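Local coordinates for NreA protein (Staphylococcus carnosus subsp. carnosus TM300, PDB 4IUH), which acts as a cytosolic GAF-domain nitrate receptor in the staphylococcal nitrate regulation system, at residues 33-38 against 153-158. Numbering follows the deposited sequence.
Sequences RETEKF and NQRLGS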
ATOM      1  N   ARG A  33      11.525  -0.741   1.894  1.00 22.94           N
ATOM      2  CA  ARG A  33      11.617   0.417   1.012  1.00 22.54           C
ATOM      3  C   ARG A  33      13.049   0.691   0.564  1.00 25.18           C
ATOM      4  O   ARG A  33      13.308   0.880  -0.624  1.00 25.14           O
ATOM      5  CB  ARG A  33      11.031   1.662   1.680  1.00 22.16           C
ATOM      6  CG  ARG A  33      10.889   2.844   0.739  1.00 21.70           C
ATOM      7  CD  ARG A  33      10.561   4.120   1.486  1.00 22.35           C
ATOM      8  NE  ARG A  33      11.631   4.511   2.397  1.00 25.40           N
ATOM      9  CZ  ARG A  33      12.722   5.176   2.026  1.00 27.86           C
ATOM     10  NH1 ARG A  33      12.895   5.526   0.758  1.00 27.56           N
ATOM     11  NH2 ARG A  33      13.645   5.492   2.922  1.00 30.99           N
ATOM     12  N   GLU A  34      13.972   0.711   1.521  1.00 33.41           N
ATOM     13  CA  GLU A  34      15.374   1.005   1.240  1.00 36.54           C
ATOM     14  C   GLU A  34      15.997  -0.040   0.322  1.00 37.32           C
ATOM     15  O   GLU A  34      16.623   0.295  -0.684  1.00 38.48           O
ATOM     16  CB  GLU A  34      16.179   1.066   2.543  1.00 39.68           C
ATOM     17  CG  GLU A  34      15.810   2.205   3.484  1.00 40.16           C
ATOM     18  CD  GLU A  34      16.436   2.047   4.869  1.00 43.39           C
ATOM     19  OE1 GLU A  34      17.077   1.002   5.131  1.00 44.93           O
ATOM     20  OE2 GLU A  34      16.286   2.972   5.699  1.00 44.56           O
ATOM     21  N   THR A  35      15.821  -1.307   0.681  1.00 31.54           N
ATOM     22  CA  THR A  35      16.462  -2.403  -0.029  1.00 32.96           C
ATOM     23  C   THR A  35      15.872  -2.642  -1.416  1.00 30.99           C
ATOM     24  O   THR A  35      16.589  -3.034  -2.333  1.00 32.69           O
ATOM     25  CB  THR A  35      16.402  -3.713   0.783  1.00 33.74           C
ATOM     26  OG1 THR A  35      15.038  -4.009   1.093  1.00 30.76           O
ATOM     27  CG2 THR A  35      17.191  -3.584   2.083  1.00 36.61           C
ATOM     28  N   GLU A  36      14.572  -2.414  -1.579  1.00 35.33           N
ATOM     29  CA  GLU A  36      13.944  -2.626  -2.885  1.00 33.74           C
ATOM     30  C   GLU A  36      14.036  -1.381  -3.766  1.00 33.48           C
ATOM     31  O   GLU A  36      13.622  -1.398  -4.921  1.00 32.70           O
ATOM     32  CB  GLU A  36      12.492  -3.084  -2.734  1.00 30.95           C
ATOM     33  CG  GLU A  36      12.323  -4.351  -1.895  1.00 31.45           C
ATOM     34  CD  GLU A  36      12.970  -5.572  -2.528  1.00 33.63           C
ATOM     35  OE1 GLU A  36      12.861  -5.724  -3.765  1.00 33.58           O
ATOM     36  OE2 GLU A  36      13.592  -6.378  -1.794  1.00 35.79           O
ATOM     37  N   LYS A  37      14.591  -0.310  -3.203  1.00 29.27           N
ATOM     38  CA  LYS A  37      14.786   0.958  -3.907  1.00 29.88           C
ATOM     39  C   LYS A  37      13.477   1.631  -4.322  1.00 27.06           C
ATOM     40  O   LYS A  37      13.274   1.950  -5.495  1.00 26.81           O
ATOM     41  CB  LYS A  37      15.712   0.796  -5.119  1.00 32.18           C
ATOM     42  CG  LYS A  37      17.189   0.621  -4.780  1.00 35.94           C
ATOM     43  CD  LYS A  37      17.506  -0.806  -4.361  1.00 36.76           C
ATOM     44  CE  LYS A  37      18.989  -0.975  -4.017  1.00 40.94           C
ATOM     45  NZ  LYS A  37      19.259  -2.257  -3.295  1.00 42.00           N
ATOM     46  N   PHE A  38      12.594   1.845  -3.351  1.00 23.14           N
ATOM     47  CA  PHE A  38      11.390   2.632  -3.574  1.00 21.03           C
ATOM     48  C   PHE A  38      11.508   4.007  -2.901  1.00 22.02           C
ATOM     49  O   PHE A  38      12.206   4.164  -1.903  1.00 23.73           O
ATOM     50  CB  PHE A  38      10.163   1.887  -3.042  1.00 18.62           C
ATOM     51  CG  PHE A  38       9.628   0.835  -3.978  1.00 17.50           C
ATOM     52  CD1 PHE A  38       8.714   1.170  -4.970  1.00 16.20           C
ATOM     53  CD2 PHE A  38      10.020  -0.490  -3.857  1.00 18.14           C
ATOM     54  CE1 PHE A  38       8.213   0.207  -5.829  1.00 15.62           C
ATOM     55  CE2 PHE A  38       9.520  -1.458  -4.711  1.00 17.59           C
ATOM     56  CZ  PHE A  38       8.612  -1.105  -5.698  1.00 16.34           C
ATOM     57  N   ASN A 153       5.949 -12.593   2.251  1.00 32.84           N
ATOM     58  CA  ASN A 153       6.238 -13.645   3.225  1.00 35.80           C
ATOM     59  C   ASN A 153       7.635 -13.624   3.842  1.00 37.68           C
ATOM     60  O   ASN A 153       8.637 -13.470   3.142  1.00 38.16           O
ATOM     61  CB  ASN A 153       5.960 -15.018   2.610  1.00 40.05           C
ATOM     62  CG  ASN A 153       4.618 -15.081   1.896  1.00 38.66           C
ATOM     63  OD1 ASN A 153       4.122 -14.076   1.381  1.00 36.19           O
ATOM     64  ND2 ASN A 153       4.027 -16.272   1.858  1.00 41.07           N
ATOM     65  N   GLN A 154       7.668 -13.774   5.164  1.00 38.26           N
ATOM     66  CA  GLN A 154       8.897 -13.756   5.950  1.00 40.69           C
ATOM     67  C   GLN A 154       9.695 -12.471   5.743  1.00 39.20           C
ATOM     68  O   GLN A 154      10.908 -12.508   5.565  1.00 41.04           O
ATOM     69  CB  GLN A 154       9.756 -14.993   5.655  1.00 44.22           C
ATOM     70  N   ARG A 155       9.006 -11.336   5.767  1.00 33.88           N
ATOM     71  CA  ARG A 155       9.678 -10.053   5.625  1.00 32.76           C
ATOM     72  C   ARG A 155       8.870  -8.933   6.271  1.00 30.77           C
ATOM     73  O   ARG A 155       9.334  -7.798   6.389  1.00 30.29           O
ATOM     74  CB  ARG A 155       9.944  -9.743   4.151  1.00 31.34           C
ATOM     75  CG  ARG A 155      11.176  -8.884   3.931  1.00 31.91           C
ATOM     76  CD  ARG A 155      11.513  -8.755   2.470  1.00 31.14           C
ATOM     77  NE  ARG A 155      12.424  -7.640   2.243  1.00 31.40           N
ATOM     78  CZ  ARG A 155      12.839  -7.251   1.042  1.00 31.07           C
ATOM     79  NH1 ARG A 155      12.433  -7.893  -0.044  1.00 30.50           N
ATOM     80  NH2 ARG A 155      13.664  -6.221   0.926  1.00 31.70           N
ATOM     81  N   LEU A 156       7.659  -9.269   6.702  1.00 27.48           N
ATOM     82  CA  LEU A 156       6.781  -8.303   7.340  1.00 26.00           C
ATOM     83  C   LEU A 156       5.941  -9.006   8.401  1.00 27.41           C
ATOM     84  O   LEU A 156       4.710  -8.992   8.347  1.00 26.08           O
ATOM     85  CB  LEU A 156       5.880  -7.634   6.292  1.00 22.86           C
ATOM     86  CG  LEU A 156       5.237  -6.312   6.701  1.00 21.37           C
ATOM     87  CD1 LEU A 156       6.302  -5.255   6.925  1.00 21.96           C
ATOM     88  CD2 LEU A 156       4.232  -5.857   5.662  1.00 18.76           C
ATOM     89  N   GLY A 157       6.615  -9.635   9.357  1.00 30.49           N
ATOM     90  CA  GLY A 157       5.945 -10.301  10.456  1.00 32.51           C
ATOM     91  C   GLY A 157       5.165 -11.537  10.050  1.00 32.94           C
ATOM     92  O   GLY A 157       5.676 -12.408   9.347  1.00 33.82           O
ATOM     93  N   SER A 158       3.915 -11.606  10.496  1.00 48.50           N
ATOM     94  CA  SER A 158       3.067 -12.764  10.245  1.00 49.58           C
ATOM     95  C   SER A 158       2.268 -12.626   8.952  1.00 46.74           C
ATOM     96  O   SER A 158       1.492 -13.512   8.596  1.00 47.62           O
ATOM     97  CB  SER A 158       2.109 -12.980  11.422  1.00 51.54           C
ATOM     98  OG  SER A 158       1.131 -11.951  11.484  1.00 49.30           O
TER
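Arg155 reaches from the loop that follows strand 128-138 to the last turn of helix 25-36 and grips Glu36 end-on. Both terminal nitrogens converge on a single carboxylate oxygen: NH1 of Arg155 lies 2.6 Å from Glu36 OE2, and NH2 of Arg155 donates to the same oxygen over 2.7 Å. OE2 sits practically in the guanidinium plane, yet the carboxylate is turned 71° from that plane. NH2 meets the anti lone pair of OE2, whereas NH1 comes in from above the carboxylate plane. With angles of 144° and 137° at the hydrogens, neither bond is straight, as expected when one acceptor bridges two nitrogens.

With CG anti to the backbone N and the chain extended to NE, the arginine reaches the helix end; Glu36, bent at chi2, comes from the opposite direction. Thr35 flanks the same guanidinium edge, its OG1 2.6 Å from Arg155 NH2; the hydroxyl is hydrogen-bonded to Glu31 O one turn earlier. Glu31 forms a second salt bridge to NH2, and the two carboxylates would be expected to stabilise the cationic guanidinium. Lys37 closes the helix with positive phi in a Schellman motif. The contact is thus a surface salt bridge tying the C-terminal loop to the end of the GAF domain's N-terminal helix.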